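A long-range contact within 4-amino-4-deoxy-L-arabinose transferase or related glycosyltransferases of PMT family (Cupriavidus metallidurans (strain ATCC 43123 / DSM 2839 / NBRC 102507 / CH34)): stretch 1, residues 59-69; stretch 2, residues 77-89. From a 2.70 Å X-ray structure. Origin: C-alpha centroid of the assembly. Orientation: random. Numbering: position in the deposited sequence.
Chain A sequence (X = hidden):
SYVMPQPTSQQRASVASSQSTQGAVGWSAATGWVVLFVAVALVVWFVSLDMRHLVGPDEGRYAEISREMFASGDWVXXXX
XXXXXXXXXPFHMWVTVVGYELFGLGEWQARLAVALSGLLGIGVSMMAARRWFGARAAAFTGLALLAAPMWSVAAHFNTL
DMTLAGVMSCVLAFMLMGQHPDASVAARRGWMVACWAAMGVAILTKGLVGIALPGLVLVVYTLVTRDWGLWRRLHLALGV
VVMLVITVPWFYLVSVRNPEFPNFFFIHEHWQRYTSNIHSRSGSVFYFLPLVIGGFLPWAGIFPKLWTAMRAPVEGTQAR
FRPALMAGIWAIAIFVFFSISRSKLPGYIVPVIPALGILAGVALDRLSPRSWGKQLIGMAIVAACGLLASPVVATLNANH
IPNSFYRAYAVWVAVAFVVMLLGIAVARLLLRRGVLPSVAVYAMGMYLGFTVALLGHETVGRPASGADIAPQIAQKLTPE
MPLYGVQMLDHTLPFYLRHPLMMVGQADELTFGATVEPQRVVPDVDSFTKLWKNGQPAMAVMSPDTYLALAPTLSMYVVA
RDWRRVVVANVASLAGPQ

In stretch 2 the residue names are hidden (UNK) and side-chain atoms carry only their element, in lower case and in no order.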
# COMPACT_ATOMS: atom_id res chain seq x y z
N GLU A 59 7.53 -2.77 -1.41
CA GLU A 59 7.50 -2.54 -2.85
C GLU A 59 8.38 -3.54 -3.59
O GLU A 59 7.97 -4.15 -4.59
CB GLU A 59 7.94 -1.11 -3.17
CG GLU A 59 6.99 -0.04 -2.70
CD GLU A 59 7.20 1.26 -3.44
OE1 GLU A 59 8.35 1.76 -3.46
OE2 GLU A 59 6.22 1.78 -4.01
N GLY A 60 9.62 -3.71 -3.11
CA GLY A 60 10.51 -4.66 -3.73
C GLY A 60 10.03 -6.09 -3.61
O GLY A 60 10.08 -6.86 -4.57
N ARG A 61 9.53 -6.47 -2.43
CA ARG A 61 9.09 -7.84 -2.21
C ARG A 61 7.96 -8.22 -3.16
O ARG A 61 8.00 -9.27 -3.81
CB ARG A 61 8.65 -8.05 -0.76
CG ARG A 61 7.82 -9.32 -0.57
CD ARG A 61 7.51 -9.62 0.89
NE ARG A 61 7.02 -8.45 1.61
CZ ARG A 61 7.57 -7.99 2.73
NH1 ARG A 61 8.61 -8.61 3.27
NH2 ARG A 61 7.07 -6.91 3.32
N TYR A 62 6.92 -7.39 -3.23
CA TYR A 62 5.79 -7.74 -4.08
C TYR A 62 6.12 -7.58 -5.56
O TYR A 62 5.65 -8.37 -6.39
CB TYR A 62 4.57 -6.91 -3.68
CG TYR A 62 4.18 -7.16 -2.24
CD1 TYR A 62 4.03 -8.46 -1.77
CD2 TYR A 62 4.01 -6.12 -1.35
CE1 TYR A 62 3.69 -8.71 -0.45
CE2 TYR A 62 3.67 -6.35 -0.02
CZ TYR A 62 3.51 -7.65 0.42
OH TYR A 62 3.18 -7.89 1.73
N ALA A 63 6.96 -6.60 -5.91
CA ALA A 63 7.37 -6.46 -7.30
C ALA A 63 8.16 -7.68 -7.75
O ALA A 63 8.01 -8.14 -8.89
CB ALA A 63 8.19 -5.19 -7.49
N GLU A 64 9.00 -8.23 -6.87
CA GLU A 64 9.84 -9.37 -7.22
C GLU A 64 9.05 -10.67 -7.23
O GLU A 64 9.22 -11.49 -8.13
CB GLU A 64 11.03 -9.48 -6.27
CG GLU A 64 11.81 -10.79 -6.41
CD GLU A 64 12.43 -10.98 -7.79
OE1 GLU A 64 12.56 -9.99 -8.54
OE2 GLU A 64 12.82 -12.12 -8.12
N ILE A 65 8.21 -10.89 -6.21
CA ILE A 65 7.31 -12.05 -6.24
C ILE A 65 6.51 -12.05 -7.53
O ILE A 65 6.43 -13.07 -8.23
CB ILE A 65 6.39 -12.04 -5.00
CG1 ILE A 65 7.20 -12.36 -3.74
CG2 ILE A 65 5.27 -13.03 -5.18
CD1 ILE A 65 6.42 -12.21 -2.46
N SER A 66 5.93 -10.91 -7.87
CA SER A 66 5.16 -10.82 -9.11
C SER A 66 6.05 -11.08 -10.33
O SER A 66 5.61 -11.70 -11.30
CB SER A 66 4.47 -9.47 -9.21
OG SER A 66 3.48 -9.35 -8.21
N ARG A 67 7.29 -10.60 -10.29
CA ARG A 67 8.20 -10.89 -11.40
C ARG A 67 8.42 -12.39 -11.56
O ARG A 67 8.35 -12.92 -12.67
CB ARG A 67 9.55 -10.18 -11.19
CG ARG A 67 10.49 -10.35 -12.37
CD ARG A 67 11.92 -9.94 -12.03
NE ARG A 67 12.57 -10.90 -11.14
CZ ARG A 67 13.17 -12.01 -11.56
NH1 ARG A 67 13.74 -12.83 -10.68
NH2 ARG A 67 13.19 -12.31 -12.85
N GLU A 68 8.67 -13.09 -10.45
CA GLU A 68 8.94 -14.52 -10.53
C GLU A 68 7.72 -15.29 -11.00
O GLU A 68 7.84 -16.23 -11.79
CB GLU A 68 9.42 -15.04 -9.17
CG GLU A 68 10.81 -14.56 -8.80
CD GLU A 68 11.23 -14.99 -7.41
OE1 GLU A 68 10.95 -16.15 -7.03
OE2 GLU A 68 11.84 -14.16 -6.70
N MET A 69 6.53 -14.90 -10.53
CA MET A 69 5.31 -15.50 -11.03
C MET A 69 5.17 -15.26 -12.53
O MET A 69 4.82 -16.18 -13.29
CB MET A 69 4.10 -14.94 -10.28
CG MET A 69 2.77 -15.56 -10.65
SD MET A 69 1.43 -14.89 -9.65
CE MET A 69 1.91 -15.39 -8.01
N UNK A 77 1.46 -21.44 -6.71
CA UNK A 77 2.49 -21.56 -5.69
C UNK A 77 3.32 -20.28 -5.70
O UNK A 77 4.22 -20.11 -6.52
c UNK A 77 4.28 -23.05 -4.76
c UNK A 77 3.36 -22.79 -5.94
o UNK A 77 2.50 -23.93 -6.14
N UNK A 78 3.01 -19.37 -4.77
CA UNK A 78 3.74 -18.11 -4.66
C UNK A 78 5.17 -18.38 -4.22
O UNK A 78 5.43 -19.19 -3.32
c UNK A 78 0.77 -16.11 -3.15
c UNK A 78 3.79 -15.87 -3.52
c UNK A 78 1.60 -16.88 -4.16
c UNK A 78 3.02 -17.17 -3.68
N UNK A 79 6.12 -17.71 -4.87
CA UNK A 79 7.53 -17.86 -4.54
C UNK A 79 8.22 -16.51 -4.45
O UNK A 79 7.90 -15.58 -5.20
c UNK A 79 8.85 -23.35 -5.38
n UNK A 79 8.36 -22.48 -6.26
c UNK A 79 8.76 -21.08 -6.34
n UNK A 79 8.42 -24.60 -5.37
n UNK A 79 9.78 -22.97 -4.51
c UNK A 79 7.86 -20.21 -5.49
c UNK A 79 8.24 -18.74 -5.58
N UNK A 80 9.15 -16.40 -3.50
CA UNK A 80 9.95 -15.20 -3.29
C UNK A 80 11.41 -15.63 -3.28
O UNK A 80 11.84 -16.35 -2.37
c UNK A 80 11.35 -10.62 -1.40
c UNK A 80 11.03 -11.41 -0.31
c UNK A 80 10.51 -12.32 -2.86
c UNK A 80 10.18 -13.13 -1.78
o UNK A 80 11.93 -9.38 -1.20
c UNK A 80 11.09 -11.07 -2.67
c UNK A 80 9.56 -14.49 -1.99
c UNK A 80 10.46 -12.66 -0.51
N UNK A 81 12.16 -15.20 -4.30
CA UNK A 81 13.53 -15.64 -4.51
C UNK A 81 13.60 -17.17 -4.60
O UNK A 81 14.38 -17.83 -3.92
c UNK A 81 14.52 -13.58 -3.43
n UNK A 81 13.71 -12.95 -2.59
c UNK A 81 14.46 -15.10 -3.42
o UNK A 81 15.29 -12.99 -4.19
N UNK A 82 12.73 -17.72 -5.46
CA UNK A 82 12.68 -19.14 -5.78
C UNK A 82 12.18 -19.97 -4.61
O UNK A 82 12.07 -21.20 -4.73
c UNK A 82 14.05 -19.64 -6.25
N UNK A 83 11.85 -19.33 -3.49
CA UNK A 83 11.42 -20.04 -2.30
C UNK A 83 9.95 -19.78 -2.02
O UNK A 83 9.43 -18.69 -2.26
c UNK A 83 14.42 -19.28 0.06
c UNK A 83 13.75 -19.86 -1.17
c UNK A 83 12.25 -19.61 -1.08
c UNK A 83 14.03 -21.35 -1.29
N UNK A 84 9.27 -20.82 -1.52
CA UNK A 84 7.85 -20.72 -1.21
C UNK A 84 7.59 -19.59 -0.23
O UNK A 84 8.27 -19.47 0.80
c UNK A 84 7.35 -23.21 -1.61
n UNK A 84 5.96 -26.77 -1.40
c UNK A 84 7.34 -22.04 -0.63
c UNK A 84 6.70 -25.60 -1.96
c UNK A 84 6.79 -24.46 -0.96
N UNK A 85 6.61 -18.75 -0.56
CA UNK A 85 6.21 -17.62 0.27
C UNK A 85 4.71 -17.76 0.50
O UNK A 85 3.91 -17.43 -0.38
o UNK A 85 5.86 -11.71 2.85
c UNK A 85 7.06 -13.69 2.31
c UNK A 85 6.37 -15.08 0.46
c UNK A 85 6.56 -16.30 -0.41
c UNK A 85 5.33 -14.18 0.22
c UNK A 85 5.15 -13.06 1.01
c UNK A 85 7.23 -14.81 1.51
c UNK A 85 6.02 -12.82 2.06
N UNK A 86 4.34 -18.25 1.68
CA UNK A 86 2.94 -18.51 2.03
C UNK A 86 2.43 -17.54 3.09
O UNK A 86 1.52 -17.87 3.85
c UNK A 86 3.35 -22.28 1.78
c UNK A 86 3.15 -21.60 -0.89
c UNK A 86 2.92 -20.64 0.10
c UNK A 86 3.02 -20.97 1.44
c UNK A 86 3.48 -22.89 -0.53
c UNK A 86 2.77 -19.95 2.50
c UNK A 86 3.58 -23.24 0.81
N UNK A 87 2.99 -16.32 3.14
CA UNK A 87 2.55 -15.35 4.13
C UNK A 87 1.42 -14.45 3.62
O UNK A 87 0.82 -13.73 4.42
c UNK A 87 5.02 -15.28 4.94
c UNK A 87 5.45 -15.24 6.43
o UNK A 87 6.48 -15.88 6.76
c UNK A 87 3.73 -14.49 4.61
o UNK A 87 4.79 -14.60 7.27
N UNK A 88 1.11 -14.48 2.32
CA UNK A 88 0.08 -13.62 1.74
C UNK A 88 -0.67 -14.35 0.63
O UNK A 88 -0.11 -15.23 -0.03
c UNK A 88 0.68 -12.32 1.14
c UNK A 88 0.60 -10.83 3.17
c UNK A 88 1.46 -10.11 4.20
n UNK A 88 0.66 -9.50 5.29
c UNK A 88 1.47 -11.47 2.11
N UNK A 89 -1.93 -13.99 0.41
CA UNK A 89 -2.69 -14.53 -0.74
C UNK A 89 -2.31 -13.81 -2.02
O UNK A 89 -1.64 -12.77 -1.98
c UNK A 89 -4.16 -14.25 -0.35
c UNK A 89 -2.81 -13.27 1.35
c UNK A 89 -4.13 -13.92 1.10

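Position 77 has two carbons and one oxygen beyond the backbone. The first carbon carries both the oxygen and the other carbon. The CA-to-CB bond points away from the helix, and nothing on stretch 1 is touched. This is Thr77.

Position 78 has four carbons, forked at the first, with one arm two carbons long. One of its carbons lies 3.6 Å from Ile65 CG2, and another lies 4.1 Å from Met69 CE. That is the pattern of isoleucine, Ile78. The first of these atoms is its CG2, the second its CG1.

Position 79 has three carbons, a nitrogen, and a carbon bearing two more nitrogens. The end of the side chain leads away from the helix. The contact with stretch 1 is made nearer the backbone: the backbone O of position 79 is 3.6 Å from Ile65 CG1. The guanidinium identifies Arg79. Its NH1 donates to the backbone O of position 82 at 2.9 Å.

Position 80 has one carbon, then a six-carbon ring bearing an oxygen. Arg61 CG sits over one face of the ring, 4.0 Å from the centroid of its six carbons. Glu64 CG is at the ring edge, 3.8 Å from one ring carbon of position 80. Ile65 CG1 packs 3.4 Å from another. This is Tyr80, and the two ring carbons are its CE1 and CD1 in turn.

Position 81 has two carbons, the second carrying one oxygen and one nitrogen. Its CA-to-CB bond points away from the helix, but its backbone N donates to Glu68 OE2 at 2.6 Å. The elements fit an amide, so this is Asn81.

Position 82 has a single side-chain carbon. Its backbone N donates to Glu68 OE1 at 2.8 Å, nearly in line. This is Ala82.

Position 83 has four carbons, forked at the second. It makes no contact with stretch 1. This is Leu83.

Position 84 has four carbons in a row ending in nitrogen. It is out of reach of the helix. This is Lys84.

Position 85 again has one carbon and a six-carbon ring bearing an oxygen. Its CA-to-CB bond points toward the helix. A ring carbon is 3.5 Å from Ile65 CD1, and the ring's oxygen is 3.3 Å from Arg61 CD. This is Tyr85; the ring carbon is its CD2.

Position 86 has one carbon and a six-carbon ring without oxygen. It does not reach stretch 1. This is Phe86.

Position 87 has three carbons, the third carrying two oxygens. It too is out of reach. This is Glu87.

Position 88 has four carbons in a row ending in nitrogen. Its CA-to-CB bond points toward the helix, and its last carbon is 3.7 Å from Tyr62 OH. This is Lys88, and that carbon is its CE.

Position 89 has three carbons closing a ring onto the backbone N. It makes no contact. This is Pro89.

The contact sets a helix against a hairpin. A type I' turn from Tyr80 to Leu83 places the amides of Asn81 and Ala82 where the Glu68 carboxylate can accept from both. The acid thus holds the turn through its backbone. Beside it, Ile65 packs against Ile78, Tyr80 and Tyr85, and Arg61 extends the packing with its aliphatic carbons against both tyrosines.

Stretch 2, residues 77-89: TIRYNALKYFEKP
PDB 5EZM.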